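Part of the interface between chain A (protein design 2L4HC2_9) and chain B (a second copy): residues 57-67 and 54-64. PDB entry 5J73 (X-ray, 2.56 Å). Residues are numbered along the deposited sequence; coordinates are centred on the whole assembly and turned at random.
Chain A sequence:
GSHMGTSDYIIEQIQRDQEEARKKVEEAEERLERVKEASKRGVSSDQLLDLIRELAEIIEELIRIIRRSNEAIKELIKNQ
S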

# COMPACT_ATOMS: atom_id res chain seq x y z
N GLU A 57 4.63 -9.94 -0.70
CA GLU A 57 5.35 -9.33 0.41
C GLU A 57 5.17 -7.82 0.39
O GLU A 57 4.97 -7.19 1.43
CB GLU A 57 6.84 -9.66 0.35
CG GLU A 57 7.22 -10.97 0.99
CD GLU A 57 8.72 -11.17 1.01
OE1 GLU A 57 9.43 -10.43 0.29
OE2 GLU A 57 9.20 -12.08 1.72
N ILE A 58 5.26 -7.25 -0.81
CA ILE A 58 5.13 -5.82 -0.99
C ILE A 58 3.74 -5.36 -0.57
O ILE A 58 3.61 -4.36 0.14
CB ILE A 58 5.40 -5.42 -2.46
CG1 ILE A 58 6.89 -5.57 -2.75
CG2 ILE A 58 4.95 -3.99 -2.74
CD1 ILE A 58 7.24 -5.51 -4.22
N ILE A 59 2.71 -6.08 -1.00
CA ILE A 59 1.34 -5.70 -0.69
C ILE A 59 1.14 -5.65 0.81
O ILE A 59 0.59 -4.70 1.35
CB ILE A 59 0.33 -6.67 -1.34
CG1 ILE A 59 0.33 -6.47 -2.86
CG2 ILE A 59 -1.07 -6.46 -0.77
CD1 ILE A 59 -0.25 -7.64 -3.62
N GLU A 60 1.62 -6.68 1.50
CA GLU A 60 1.47 -6.77 2.94
C GLU A 60 2.22 -5.64 3.65
O GLU A 60 1.75 -5.12 4.66
CB GLU A 60 1.96 -8.13 3.43
CG GLU A 60 0.82 -9.10 3.72
CD GLU A 60 1.19 -10.55 3.49
OE1 GLU A 60 2.37 -10.84 3.21
OE2 GLU A 60 0.29 -11.41 3.60
N GLU A 61 3.36 -5.25 3.11
CA GLU A 61 4.13 -4.15 3.67
C GLU A 61 3.38 -2.84 3.47
O GLU A 61 3.30 -2.01 4.37
CB GLU A 61 5.53 -4.08 3.04
CG GLU A 61 6.50 -5.11 3.59
CD GLU A 61 7.85 -5.08 2.90
OE1 GLU A 61 7.94 -4.52 1.78
OE2 GLU A 61 8.82 -5.61 3.48
N LEU A 62 2.86 -2.65 2.26
CA LEU A 62 2.08 -1.47 1.93
C LEU A 62 0.81 -1.38 2.78
O LEU A 62 0.35 -0.29 3.12
CB LEU A 62 1.72 -1.46 0.45
CG LEU A 62 2.89 -1.32 -0.54
CD1 LEU A 62 2.37 -1.35 -1.97
CD2 LEU A 62 3.69 -0.05 -0.29
N ILE A 63 0.24 -2.53 3.12
CA ILE A 63 -0.95 -2.57 3.96
C ILE A 63 -0.65 -2.12 5.39
O ILE A 63 -1.46 -1.42 6.00
CB ILE A 63 -1.59 -3.98 3.97
CG1 ILE A 63 -2.26 -4.24 2.62
CG2 ILE A 63 -2.63 -4.10 5.09
CD1 ILE A 63 -2.86 -5.62 2.46
N ARG A 64 0.51 -2.50 5.92
CA ARG A 64 0.91 -2.04 7.25
C ARG A 64 1.04 -0.53 7.28
O ARG A 64 0.64 0.12 8.25
CB ARG A 64 2.23 -2.68 7.68
CG ARG A 64 2.12 -4.15 8.04
CD ARG A 64 3.44 -4.67 8.59
NE ARG A 64 4.27 -5.22 7.53
CZ ARG A 64 4.12 -6.44 7.03
NH1 ARG A 64 3.18 -7.25 7.50
NH2 ARG A 64 4.92 -6.85 6.06
N ILE A 65 1.62 0.03 6.22
CA ILE A 65 1.82 1.46 6.11
C ILE A 65 0.49 2.21 6.16
O ILE A 65 0.38 3.24 6.81
CB ILE A 65 2.58 1.81 4.82
CG1 ILE A 65 4.04 1.36 4.92
CG2 ILE A 65 2.52 3.31 4.53
CD1 ILE A 65 4.72 1.15 3.58
N ILE A 66 -0.51 1.68 5.46
CA ILE A 66 -1.82 2.32 5.43
C ILE A 66 -2.44 2.28 6.82
O ILE A 66 -3.06 3.25 7.25
CB ILE A 66 -2.75 1.65 4.41
CG1 ILE A 66 -2.29 1.99 2.99
CG2 ILE A 66 -4.19 2.10 4.59
CD1 ILE A 66 -2.70 0.97 1.96
N ARG A 67 -2.29 1.16 7.52
CA ARG A 67 -2.83 1.03 8.86
C ARG A 67 -2.15 1.94 9.87
O ARG A 67 -2.83 2.55 10.70
CB ARG A 67 -2.75 -0.42 9.33
CG ARG A 67 -3.82 -1.30 8.71
CD ARG A 67 -3.52 -2.77 8.80
NE ARG A 67 -4.58 -3.54 8.15
CZ ARG A 67 -4.65 -4.87 8.13
NH1 ARG A 67 -3.71 -5.59 8.73
NH2 ARG A 67 -5.65 -5.47 7.52
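Chain B (54-64) ELAEIIEELIR

Chain B lies along chain A as a second helix running the same way. Residues 54-64 of chain B are helical throughout, and the helix extends beyond both ends of the stretch. Its phi/psi values cluster near -65/-41. Backbone hydrogen bonds of the i to i-4 kind hold it, such as L62(B) N to I58(B) O at 2.8 Å. The two helix axes cross at 19° and approach to 9.9 Å.

The two copies are in register. Like residues face each other: CA of I59(A) is 5.9 Å from CA of I59(B), and CA of L62(A) is 6.7 Å from CA of L62(B). The contact is apolar, with no hydrogen bond between the stretches. Together they bury 419 Å².

Two knobs define the fit, one from each chain. The first is I59(A). Its side chain enters a hollow on chain B lined by L55(B), I58(B), I59(B) and L62(B). The CA-CB bond of I59(A) points sideways, but the end of the side chain comes nearer to chain B. Its CD1 reaches CD2 of L55(B) at 3.6 Å. Its CG1 meets CG1 of I59(B) at 3.5 Å, the closest contact across the pair. Its CG2 lies 4.2 Å from CG2 of I58(B) and 4.0 Å from CD1 of L62(B).

The second knob is L62(B), about one turn further on. It points toward chain A and gives up 91 Å², the largest share of any residue here. Its hollow is formed by I59(A), L62(A), I63(A) and I66(A). The two methyls of L62(B) touch different parts of the wall. CD1 lies 4.0 Å from CB of L62(A) and 3.8 Å from CG1 of I63(A), while CD2 packs on CD1 of I66(A) at 3.6 Å. L62(B) has chi1 m and chi2 t.

I59(A) is thus a knob on chain B and part of the wall around L62(B), and L62(B) plays the same double part in reverse. Smaller contacts fill in around them. CD1 of L62(A) rests on CG2 of I59(B) at 3.7 Å and on CG1 of I63(B) at 4.2 Å. CG2 of I58(A) touches CD1 of I59(B) at 4.1 Å.

The charged residues of chain B stay out of this seam. E54(B), E57(B), E60(B), E61(B) and R64(B) bury no surface against chain A. A56(B) points away and makes no contact either.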

# COMPACT_ATOMS: atom_id res chain seq x y z
N GLU B 54 -2.60 -8.65 -11.74
CA GLU B 54 -3.59 -8.33 -10.72
C GLU B 54 -2.96 -7.76 -9.45
O GLU B 54 -3.47 -6.79 -8.88
CB GLU B 54 -4.41 -9.58 -10.37
CG GLU B 54 -5.44 -9.34 -9.29
CD GLU B 54 -6.35 -10.53 -9.08
OE1 GLU B 54 -6.19 -11.54 -9.80
OE2 GLU B 54 -7.23 -10.46 -8.19
N LEU B 55 -1.86 -8.36 -9.01
CA LEU B 55 -1.16 -7.86 -7.83
C LEU B 55 -0.52 -6.51 -8.14
O LEU B 55 -0.40 -5.66 -7.26
CB LEU B 55 -0.10 -8.86 -7.35
CG LEU B 55 -0.60 -10.19 -6.78
CD1 LEU B 55 0.54 -10.91 -6.07
CD2 LEU B 55 -1.80 -10.02 -5.85
N ALA B 56 -0.09 -6.33 -9.38
CA ALA B 56 0.49 -5.05 -9.82
C ALA B 56 -0.57 -3.96 -9.73
O ALA B 56 -0.26 -2.81 -9.41
CB ALA B 56 1.03 -5.16 -11.23
N GLU B 57 -1.82 -4.32 -10.02
CA GLU B 57 -2.94 -3.40 -9.88
C GLU B 57 -3.19 -3.00 -8.43
O GLU B 57 -3.40 -1.83 -8.13
CB GLU B 57 -4.22 -4.03 -10.44
CG GLU B 57 -5.43 -3.11 -10.35
CD GLU B 57 -6.63 -3.62 -11.13
OE1 GLU B 57 -6.45 -4.42 -12.07
OE2 GLU B 57 -7.77 -3.28 -10.74
N ILE B 58 -3.15 -3.99 -7.54
CA ILE B 58 -3.39 -3.74 -6.12
C ILE B 58 -2.33 -2.81 -5.57
O ILE B 58 -2.65 -1.84 -4.87
CB ILE B 58 -3.39 -5.06 -5.32
CG1 ILE B 58 -4.59 -5.92 -5.72
CG2 ILE B 58 -3.37 -4.80 -3.81
CD1 ILE B 58 -4.51 -7.35 -5.24
N ILE B 59 -1.08 -3.09 -5.90
CA ILE B 59 0.05 -2.33 -5.39
C ILE B 59 -0.08 -0.87 -5.79
O ILE B 59 0.08 0.03 -4.96
CB ILE B 59 1.38 -2.91 -5.89
CG1 ILE B 59 1.65 -4.27 -5.24
CG2 ILE B 59 2.54 -1.95 -5.62
CD1 ILE B 59 2.64 -5.13 -5.99
N GLU B 60 -0.37 -0.64 -7.06
CA GLU B 60 -0.49 0.72 -7.57
C GLU B 60 -1.64 1.45 -6.90
O GLU B 60 -1.57 2.65 -6.66
CB GLU B 60 -0.67 0.70 -9.09
CG GLU B 60 0.61 1.01 -9.86
CD GLU B 60 0.67 0.36 -11.23
OE1 GLU B 60 -0.33 -0.24 -11.67
OE2 GLU B 60 1.74 0.46 -11.88
N GLU B 61 -2.71 0.71 -6.59
CA GLU B 61 -3.86 1.28 -5.90
C GLU B 61 -3.53 1.65 -4.45
O GLU B 61 -3.89 2.73 -3.99
CB GLU B 61 -5.04 0.30 -5.94
CG GLU B 61 -6.35 0.90 -5.44
CD GLU B 61 -7.54 -0.01 -5.69
OE1 GLU B 61 -7.33 -1.16 -6.14
OE2 GLU B 61 -8.68 0.42 -5.43
N LEU B 62 -2.85 0.75 -3.74
CA LEU B 62 -2.47 1.02 -2.36
C LEU B 62 -1.51 2.20 -2.27
O LEU B 62 -1.53 2.94 -1.28
CB LEU B 62 -1.83 -0.22 -1.71
CG LEU B 62 -2.72 -1.45 -1.48
CD1 LEU B 62 -1.91 -2.55 -0.82
CD2 LEU B 62 -3.95 -1.12 -0.64
N ILE B 63 -0.68 2.38 -3.29
CA ILE B 63 0.25 3.50 -3.32
C ILE B 63 -0.53 4.81 -3.45
O ILE B 63 -0.17 5.81 -2.83
CB ILE B 63 1.28 3.37 -4.47
CG1 ILE B 63 2.26 2.24 -4.15
CG2 ILE B 63 2.04 4.68 -4.68
CD1 ILE B 63 3.28 1.97 -5.24
N ARG B 64 -1.60 4.81 -4.24
CA ARG B 64 -2.43 6.00 -4.37
C ARG B 64 -3.03 6.36 -3.01
O ARG B 64 -3.06 7.53 -2.63
CB ARG B 64 -3.56 5.80 -5.38
CG ARG B 64 -3.11 5.72 -6.83
CD ARG B 64 -4.30 5.70 -7.76
NE ARG B 64 -4.75 4.34 -8.07
CZ ARG B 64 -4.19 3.55 -8.98
NH1 ARG B 64 -3.16 3.98 -9.70
NH2 ARG B 64 -4.67 2.33 -9.18